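Local coordinates for protein mandalate racemase/muconate lactonizing enzyme (Unidentified, PDB 4E4U) that is of unverified function but belongs to the mandelate racemase/muconate lactonizing enzyme group, whose members typically abstract a proton alpha to a carboxylate, at residues Glu35-Ala43 with His309-Ala317; Met91-Trp102 with Val283-Glu291. One frame throughout, in Å; residues are numbered along the deposited sequence.

Contact 1. Residues Glu35-Ala43 with His309-Ala317; sequences EGVGEIYSA and HLYNGPVGA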
loop_
_atom_site.group_PDB
_atom_site.type_symbol
_atom_site.label_atom_id
_atom_site.label_comp_id
_atom_site.label_asym_id
_atom_site.label_seq_id
_atom_site.Cartn_x
_atom_site.Cartn_y
_atom_site.Cartn_z
ATOM N N GLU A 35 -38.641 -25.134 -25.901
ATOM C CA GLU A 35 -38.723 -23.678 -25.879
ATOM C C GLU A 35 -38.093 -23.134 -24.614
ATOM O O GLU A 35 -38.284 -23.695 -23.535
ATOM C CB GLU A 35 -40.180 -23.222 -25.903
ATOM C CG GLU A 35 -40.931 -23.481 -27.189
ATOM C CD GLU A 35 -42.147 -22.585 -27.307
ATOM O OE1 GLU A 35 -42.895 -22.462 -26.311
ATOM O OE2 GLU A 35 -42.338 -21.988 -28.387
ATOM N N GLY A 36 -37.354 -22.035 -24.741
ATOM C CA GLY A 36 -36.827 -21.341 -23.578
ATOM C C GLY A 36 -37.152 -19.863 -23.647
ATOM O O GLY A 36 -37.231 -19.294 -24.735
ATOM N N VAL A 37 -37.339 -19.233 -22.490
ATOM C CA VAL A 37 -37.645 -17.809 -22.448
ATOM C C VAL A 37 -36.623 -17.065 -21.586
ATOM O O VAL A 37 -36.090 -17.620 -20.626
ATOM C CB VAL A 37 -39.095 -17.559 -21.960
ATOM C CG1 VAL A 37 -39.258 -17.973 -20.500
ATOM C CG2 VAL A 37 -39.509 -16.105 -22.177
ATOM N N GLY A 38 -36.331 -15.821 -21.956
ATOM C CA GLY A 38 -35.400 -14.998 -21.209
ATOM C C GLY A 38 -35.819 -13.544 -21.233
ATOM O O GLY A 38 -36.750 -13.159 -21.960
ATOM N N GLU A 39 -35.140 -12.734 -20.431
ATOM C CA GLU A 39 -35.424 -11.310 -20.344
ATOM C C GLU A 39 -34.117 -10.536 -20.408
ATOM O O GLU A 39 -33.093 -10.984 -19.880
ATOM C CB GLU A 39 -36.190 -10.965 -19.060
ATOM C CG GLU A 39 -36.562 -9.490 -18.982
ATOM C CD GLU A 39 -37.616 -9.157 -17.942
ATOM O OE1 GLU A 39 -38.126 -10.064 -17.243
ATOM O OE2 GLU A 39 -37.941 -7.953 -17.833
ATOM N N ILE A 40 -34.165 -9.386 -21.074
ATOM C CA ILE A 40 -33.019 -8.520 -21.271
ATOM C C ILE A 40 -33.219 -7.224 -20.494
ATOM O O ILE A 40 -34.278 -6.605 -20.592
ATOM C CB ILE A 40 -32.862 -8.210 -22.771
ATOM C CG1 ILE A 40 -32.471 -9.488 -23.517
ATOM C CG2 ILE A 40 -31.867 -7.077 -23.010
ATOM C CD1 ILE A 40 -32.528 -9.391 -25.021
ATOM N N TYR A 41 -32.212 -6.820 -19.716
ATOM C CA TYR A 41 -32.280 -5.572 -18.964
ATOM C C TYR A 41 -31.257 -4.619 -19.558
ATOM O O TYR A 41 -30.053 -4.749 -19.316
ATOM C CB TYR A 41 -31.992 -5.803 -17.479
ATOM C CG TYR A 41 -32.342 -4.636 -16.575
ATOM C CD1 TYR A 41 -33.666 -4.324 -16.311
ATOM C CD2 TYR A 41 -31.358 -3.867 -15.966
ATOM C CE1 TYR A 41 -34.006 -3.275 -15.480
ATOM C CE2 TYR A 41 -31.691 -2.811 -15.123
ATOM C CZ TYR A 41 -33.021 -2.521 -14.890
ATOM O OH TYR A 41 -33.385 -1.479 -14.062
ATOM N N SER A 42 -31.734 -3.683 -20.373
ATOM C CA SER A 42 -30.851 -2.732 -21.037
ATOM C C SER A 42 -31.681 -1.612 -21.630
ATOM O O SER A 42 -32.596 -1.865 -22.415
ATOM C CB SER A 42 -30.077 -3.424 -22.161
ATOM O OG SER A 42 -29.080 -2.566 -22.682
ATOM N N ALA A 43 -31.355 -0.376 -21.270
ATOM C CA ALA A 43 -32.115 0.770 -21.759
ATOM C C ALA A 43 -31.233 1.937 -22.182
ATOM O O ALA A 43 -31.693 3.076 -22.235
ATOM C CB ALA A 43 -33.149 1.215 -20.724
ATOM N N HIS A 309 -31.016 -7.404 -7.857
ATOM C CA HIS A 309 -31.878 -6.298 -8.228
ATOM C C HIS A 309 -32.982 -6.783 -9.155
ATOM O O HIS A 309 -32.782 -7.698 -9.963
ATOM C CB HIS A 309 -31.033 -5.243 -8.948
ATOM C CG HIS A 309 -31.836 -4.202 -9.662
ATOM N ND1 HIS A 309 -32.202 -4.324 -10.984
ATOM C CD2 HIS A 309 -32.314 -3.004 -9.249
ATOM C CE1 HIS A 309 -32.895 -3.258 -11.348
ATOM N NE2 HIS A 309 -32.974 -2.444 -10.313
ATOM N N LEU A 310 -34.144 -6.153 -9.055
ATOM C CA LEU A 310 -35.232 -6.452 -9.966
ATOM C C LEU A 310 -36.088 -5.203 -10.182
ATOM O O LEU A 310 -36.727 -4.712 -9.253
ATOM C CB LEU A 310 -36.069 -7.612 -9.417
ATOM C CG LEU A 310 -36.675 -8.588 -10.421
ATOM C CD1 LEU A 310 -37.706 -7.888 -11.294
ATOM C CD2 LEU A 310 -35.585 -9.240 -11.267
ATOM N N TYR A 311 -36.073 -4.681 -11.405
ATOM C CA TYR A 311 -36.998 -3.626 -11.800
ATOM C C TYR A 311 -37.378 -3.885 -13.244
ATOM O O TYR A 311 -37.029 -3.130 -14.154
ATOM C CB TYR A 311 -36.406 -2.218 -11.630
ATOM C CG TYR A 311 -37.495 -1.167 -11.673
ATOM C CD1 TYR A 311 -38.440 -1.088 -10.654
ATOM C CD2 TYR A 311 -37.613 -0.285 -12.742
ATOM C CE1 TYR A 311 -39.459 -0.156 -10.687
ATOM C CE2 TYR A 311 -38.636 0.662 -12.780
ATOM C CZ TYR A 311 -39.550 0.720 -11.747
ATOM O OH TYR A 311 -40.568 1.648 -11.771
ATOM N N ASN A 312 -38.093 -4.984 -13.443
ATOM C CA ASN A 312 -38.352 -5.513 -14.771
ATOM C C ASN A 312 -39.374 -6.636 -14.632
ATOM O O ASN A 312 -40.055 -6.713 -13.600
ATOM C CB ASN A 312 -37.046 -5.940 -15.486
ATOM C CG ASN A 312 -36.152 -6.829 -14.638
ATOM O OD1 ASN A 312 -35.385 -6.355 -13.788
ATOM N ND2 ASN A 312 -36.217 -8.128 -14.891
ATOM N N GLY A 313 -39.483 -7.498 -15.643
ATOM C CA GLY A 313 -40.563 -8.469 -15.714
ATOM C C GLY A 313 -40.359 -9.744 -14.913
ATOM O O GLY A 313 -39.332 -9.934 -14.253
ATOM N N PRO A 314 -41.349 -10.641 -14.970
ATOM C CA PRO A 314 -41.302 -11.856 -14.156
ATOM C C PRO A 314 -40.366 -12.925 -14.709
ATOM O O PRO A 314 -40.056 -13.874 -13.997
ATOM C CB PRO A 314 -42.753 -12.350 -14.185
ATOM C CG PRO A 314 -43.267 -11.849 -15.492
ATOM C CD PRO A 314 -42.632 -10.503 -15.678
ATOM N N VAL A 315 -39.918 -12.788 -15.954
ATOM C CA VAL A 315 -38.978 -13.768 -16.496
ATOM C C VAL A 315 -37.590 -13.542 -15.891
ATOM O O VAL A 315 -36.954 -14.482 -15.407
ATOM C CB VAL A 315 -38.949 -13.754 -18.038
ATOM C CG1 VAL A 315 -37.839 -14.659 -18.559
ATOM C CG2 VAL A 315 -40.312 -14.182 -18.600
ATOM N N GLY A 316 -37.125 -12.298 -15.896
ATOM C CA GLY A 316 -35.897 -11.964 -15.199
ATOM C C GLY A 316 -36.002 -12.278 -13.715
ATOM O O GLY A 316 -35.038 -12.739 -13.104
ATOM N N ALA A 317 -37.173 -12.042 -13.125
ATOM C CA ALA A 317 -37.376 -12.384 -11.717
ATOM C C ALA A 317 -37.232 -13.890 -11.494
ATOM O O ALA A 317 -36.563 -14.327 -10.547
ATOM C CB ALA A 317 -38.729 -11.895 -11.231
#
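Glu39 reaches from strand 35-40 into the first turn of helix 314-325, and almost everything polar in this contact is gathered at its carboxylate. Its CB already lies over the start of that helix, 3.6 Å from Gly316 N. CG stands anti to the backbone N (chi1 -177°), and the chain runs on extended, carrying CD straight to the helix N-terminus. There the two oxygens share the work. OE1 accepts Gly316 N at 2.8 Å in a nearly straight bond that arrives on its anti side, 29° out of the carboxylate plane. OE2 offers its syn lone pair to Gly313 N, 2.7 Å away, at the N-cap position. A weak bond from Asn312 ND2 to OE2 (3.4 Å) comes from an amide set nearly perpendicular, its plane 87° from the carboxylate. If ionised, as is likely, this buried carboxylate faces the positive end of the helix dipole, which would be expected to stabilise it.

On one flank Val315 CG1 presses on Gly38 C (3.5 Å). On the other, the Tyr41 ring points CE1 edge-on at Tyr311 O (3.3 Å), while the edge of His309 faces the Tyr41 ring in an offset edge-to-face pair with centroids 5.4 Å apart. Asn282 ND2 hydrogen-bonds both His309 ND1 and Asn312 OD1, so one amide links two side chains of 309-317.

Trp23 and Phe25 of strand 22-30 pack against Glu39, Phe25 also meets Val315, and on the strand's other side Ile40 turns to helix 47-61.

Contact 2. Residues Met91-Trp102 with Val283-Glu291; sequences MGVVSGLEMACW and VARVGGLLE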
loop_
_atom_site.group_PDB
_atom_site.type_symbol
_atom_site.label_atom_id
_atom_site.label_comp_id
_atom_site.label_asym_id
_atom_site.label_seq_id
_atom_site.Cartn_x
_atom_site.Cartn_y
_atom_site.Cartn_z
ATOM N N MET A 91 -24.128 -7.071 -23.017
ATOM C CA MET A 91 -24.247 -7.930 -21.855
ATOM C C MET A 91 -25.703 -8.146 -21.452
ATOM O O MET A 91 -26.083 -9.253 -21.071
ATOM C CB MET A 91 -23.406 -7.404 -20.705
ATOM C CG MET A 91 -21.901 -7.532 -20.943
ATOM S SD MET A 91 -21.310 -9.233 -21.102
ATOM C CE MET A 91 -21.303 -9.491 -22.875
ATOM N N GLY A 92 -26.532 -7.106 -21.546
ATOM C CA GLY A 92 -27.960 -7.283 -21.325
ATOM C C GLY A 92 -28.565 -8.273 -22.306
ATOM O O GLY A 92 -29.313 -9.176 -21.925
ATOM N N VAL A 93 -28.232 -8.121 -23.583
ATOM C CA VAL A 93 -28.765 -9.015 -24.604
ATOM C C VAL A 93 -28.341 -10.459 -24.371
ATOM O O VAL A 93 -29.176 -11.373 -24.387
ATOM C CB VAL A 93 -28.359 -8.571 -26.020
ATOM C CG1 VAL A 93 -28.823 -9.587 -27.061
ATOM C CG2 VAL A 93 -28.934 -7.198 -26.320
ATOM N N VAL A 94 -27.053 -10.681 -24.142
ATOM C CA VAL A 94 -26.607 -12.052 -23.930
ATOM C C VAL A 94 -27.182 -12.644 -22.645
ATOM O O VAL A 94 -27.393 -13.850 -22.571
ATOM C CB VAL A 94 -25.068 -12.217 -24.008
ATOM C CG1 VAL A 94 -24.397 -11.818 -22.702
ATOM C CG2 VAL A 94 -24.727 -13.656 -24.382
ATOM N N SER A 95 -27.466 -11.808 -21.646
ATOM C CA SER A 95 -28.081 -12.304 -20.414
ATOM C C SER A 95 -29.421 -12.967 -20.723
ATOM O O SER A 95 -29.733 -14.040 -20.204
ATOM C CB SER A 95 -28.324 -11.169 -19.425
ATOM O OG SER A 95 -27.122 -10.554 -19.020
ATOM N N GLY A 96 -30.219 -12.316 -21.565
ATOM C CA GLY A 96 -31.523 -12.841 -21.925
ATOM C C GLY A 96 -31.399 -14.120 -22.724
ATOM O O GLY A 96 -32.112 -15.090 -22.477
ATOM N N LEU A 97 -30.496 -14.121 -23.702
ATOM C CA LEU A 97 -30.292 -15.311 -24.521
ATOM C C LEU A 97 -29.777 -16.474 -23.679
ATOM O O LEU A 97 -30.227 -17.611 -23.834
ATOM C CB LEU A 97 -29.322 -15.018 -25.663
ATOM C CG LEU A 97 -29.735 -13.959 -26.691
ATOM C CD1 LEU A 97 -28.604 -13.721 -27.683
ATOM C CD2 LEU A 97 -31.010 -14.366 -27.410
ATOM N N GLU A 98 -28.843 -16.185 -22.777
ATOM C CA GLU A 98 -28.227 -17.224 -21.966
ATOM C C GLU A 98 -29.227 -17.834 -20.981
ATOM O O GLU A 98 -29.259 -19.053 -20.788
ATOM C CB GLU A 98 -26.999 -16.663 -21.242
ATOM C CG GLU A 98 -26.126 -17.707 -20.558
ATOM C CD GLU A 98 -26.411 -17.818 -19.076
ATOM O OE1 GLU A 98 -27.524 -17.421 -18.668
ATOM O OE2 GLU A 98 -25.535 -18.302 -18.319
ATOM N N MET A 99 -30.059 -17.006 -20.354
ATOM C CA MET A 99 -30.996 -17.566 -19.384
ATOM C C MET A 99 -32.071 -18.393 -20.093
ATOM O O MET A 99 -32.562 -19.378 -19.540
ATOM C CB MET A 99 -31.598 -16.496 -18.459
ATOM C CG MET A 99 -32.643 -15.606 -19.114
ATOM S SD MET A 99 -33.374 -14.406 -17.973
ATOM C CE MET A 99 -31.996 -13.292 -17.694
ATOM N N ALA A 100 -32.414 -18.014 -21.328
ATOM C CA ALA A 100 -33.319 -18.819 -22.151
ATOM C C ALA A 100 -32.673 -20.165 -22.473
ATOM O O ALA A 100 -33.344 -21.192 -22.487
ATOM C CB ALA A 100 -33.704 -18.083 -23.422
ATOM N N CYS A 101 -31.363 -20.163 -22.706
ATOM C CA CYS A 101 -30.633 -21.419 -22.869
ATOM C C CYS A 101 -30.717 -22.276 -21.607
ATOM O O CYS A 101 -30.946 -23.478 -21.700
ATOM C CB CYS A 101 -29.168 -21.176 -23.263
ATOM S SG CYS A 101 -28.962 -20.567 -24.952
ATOM N N TRP A 102 -30.546 -21.671 -20.432
ATOM C CA TRP A 102 -30.694 -22.425 -19.183
ATOM C C TRP A 102 -32.100 -22.999 -19.013
ATOM O O TRP A 102 -32.263 -24.115 -18.517
ATOM C CB TRP A 102 -30.300 -21.587 -17.961
ATOM C CG TRP A 102 -28.812 -21.560 -17.733
ATOM C CD1 TRP A 102 -27.961 -20.528 -17.990
ATOM C CD2 TRP A 102 -28.009 -22.635 -17.238
ATOM N NE1 TRP A 102 -26.671 -20.885 -17.663
ATOM C CE2 TRP A 102 -26.669 -22.181 -17.198
ATOM C CE3 TRP A 102 -28.276 -23.939 -16.801
ATOM C CZ2 TRP A 102 -25.617 -22.979 -16.748
ATOM C CZ3 TRP A 102 -27.233 -24.733 -16.359
ATOM C CH2 TRP A 102 -25.921 -24.250 -16.335
ATOM N N VAL A 283 -29.639 -10.295 -12.995
ATOM C CA VAL A 283 -29.268 -11.448 -13.824
ATOM C C VAL A 283 -29.510 -11.205 -15.306
ATOM O O VAL A 283 -28.918 -11.878 -16.148
ATOM C CB VAL A 283 -29.980 -12.759 -13.395
ATOM C CG1 VAL A 283 -29.578 -13.146 -11.987
ATOM C CG2 VAL A 283 -31.500 -12.624 -13.504
ATOM N N ALA A 284 -30.387 -10.250 -15.614
ATOM C CA ALA A 284 -30.695 -9.886 -16.999
ATOM C C ALA A 284 -29.759 -8.807 -17.567
ATOM O O ALA A 284 -29.917 -8.382 -18.709
ATOM C CB ALA A 284 -32.154 -9.462 -17.122
ATOM N N ARG A 285 -28.783 -8.378 -16.768
ATOM C CA ARG A 285 -27.764 -7.418 -17.208
ATOM C C ARG A 285 -26.333 -7.950 -17.123
ATOM O O ARG A 285 -25.488 -7.580 -17.942
ATOM C CB ARG A 285 -27.859 -6.116 -16.396
ATOM C CG ARG A 285 -26.609 -5.233 -16.458
ATOM C CD ARG A 285 -26.891 -3.846 -15.941
ATOM N NE ARG A 285 -27.495 -3.020 -16.979
ATOM C CZ ARG A 285 -28.201 -1.913 -16.768
ATOM N NH1 ARG A 285 -28.459 -1.490 -15.532
ATOM N NH2 ARG A 285 -28.657 -1.229 -17.808
ATOM N N VAL A 286 -26.038 -8.791 -16.132
ATOM C CA VAL A 286 -24.634 -9.102 -15.845
ATOM C C VAL A 286 -23.959 -10.080 -16.798
ATOM O O VAL A 286 -22.736 -10.212 -16.769
ATOM C CB VAL A 286 -24.407 -9.594 -14.382
ATOM C CG1 VAL A 286 -24.800 -8.518 -13.391
ATOM C CG2 VAL A 286 -25.136 -10.908 -14.117
ATOM N N GLY A 287 -24.746 -10.761 -17.624
ATOM C CA GLY A 287 -24.205 -11.740 -18.550
ATOM C C GLY A 287 -24.909 -13.085 -18.523
ATOM O O GLY A 287 -24.528 -13.999 -19.267
ATOM N N GLY A 288 -25.936 -13.212 -17.680
ATOM C CA GLY A 288 -26.713 -14.441 -17.595
ATOM C C GLY A 288 -26.506 -15.166 -16.281
ATOM O O GLY A 288 -25.864 -14.642 -15.367
ATOM N N LEU A 289 -27.050 -16.374 -16.175
ATOM C CA LEU A 289 -27.029 -17.106 -14.913
ATOM C C LEU A 289 -25.655 -17.642 -14.528
ATOM O O LEU A 289 -25.284 -17.600 -13.359
ATOM C CB LEU A 289 -28.052 -18.238 -14.940
ATOM C CG LEU A 289 -29.485 -17.762 -14.719
ATOM C CD1 LEU A 289 -30.469 -18.876 -15.028
ATOM C CD2 LEU A 289 -29.664 -17.293 -13.277
ATOM N N LEU A 290 -24.896 -18.156 -15.486
ATOM C CA LEU A 290 -23.560 -18.635 -15.142
ATOM C C LEU A 290 -22.661 -17.470 -14.729
ATOM O O LEU A 290 -21.953 -17.556 -13.727
ATOM C CB LEU A 290 -22.940 -19.452 -16.275
ATOM C CG LEU A 290 -21.545 -19.999 -15.953
ATOM C CD1 LEU A 290 -21.568 -20.865 -14.700
ATOM C CD2 LEU A 290 -20.965 -20.762 -17.136
ATOM N N GLU A 291 -22.706 -16.371 -15.481
ATOM C CA GLU A 291 -21.938 -15.196 -15.093
ATOM C C GLU A 291 -22.385 -14.670 -13.720
ATOM O O GLU A 291 -21.559 -14.258 -12.905
ATOM C CB GLU A 291 -22.014 -14.112 -16.171
ATOM C CG GLU A 291 -21.036 -12.960 -15.972
ATOM C CD GLU A 291 -19.587 -13.279 -16.327
ATOM O OE1 GLU A 291 -19.243 -14.438 -16.674
ATOM O OE2 GLU A 291 -18.783 -12.335 -16.275
HETATM O O HOH W 1 -23.527 -16.456 -18.314
#
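Met99, Leu289 and Gly287 bury the most surface where helix 88-109 lies on the loop leading into helix 289-301. The Met99 chain runs extended to SD and bends at chi3 (70°), bringing the methyl CE in over Ala284, 3.7 Å from Ala284 CA. Nearer the Met99 backbone, its CB meets Leu289 CD1. Leu289 sits between Met99 and Trp102, its CB 3.8 Å from Trp102 CD1.

Gly287 brings its N-H to Ser95 OG (2.8 Å). The Ser95 hydroxyl in turn donates to Met91 O at 2.6 Å, so OG is acceptor to the loop and donor to its own helix. Water 1 joins Gly287 O to Glu291 N and, more weakly, to Glu98 OE2.

Glu98 holds the turn that follows. OE1 takes Leu289 N (2.7 Å) and OE2 takes Leu290 N (2.9 Å), both from the syn side; Trp102 NE1 adds a weak bond to OE2. Trp102 and Leu290 also pack on Leu116 and Gly118 of a second subunit.

A carboxylate gripping the first N-H groups after N-cap Gly288 is helix N-terminal capping by a side chain distant in sequence. Here it ties the N-terminal capping domain to a strand-to-helix loop of the enolase-superfamily barrel.

How the contacts relate
Both contacts join the N-terminal domain to the barrel, and their centres are only about 9 Å apart. Along the chain the order is 35-43, 91-102, 283-291, 309-317, so contact 2 falls wholly within the span bracketed by contact 1. The barrel partners are successive strand-to-helix connections, after strands 278-279 and 305-306. In each, a glutamate of the N-terminal domain meets the start of a barrel helix. The two touch directly: Tyr41 N probably donates to Ala284 O (3.0 Å), and Glu39 O packs on Met99 CE. Together they make one continuous, buried domain interface at the barrel end where enolase-superfamily active sites lie.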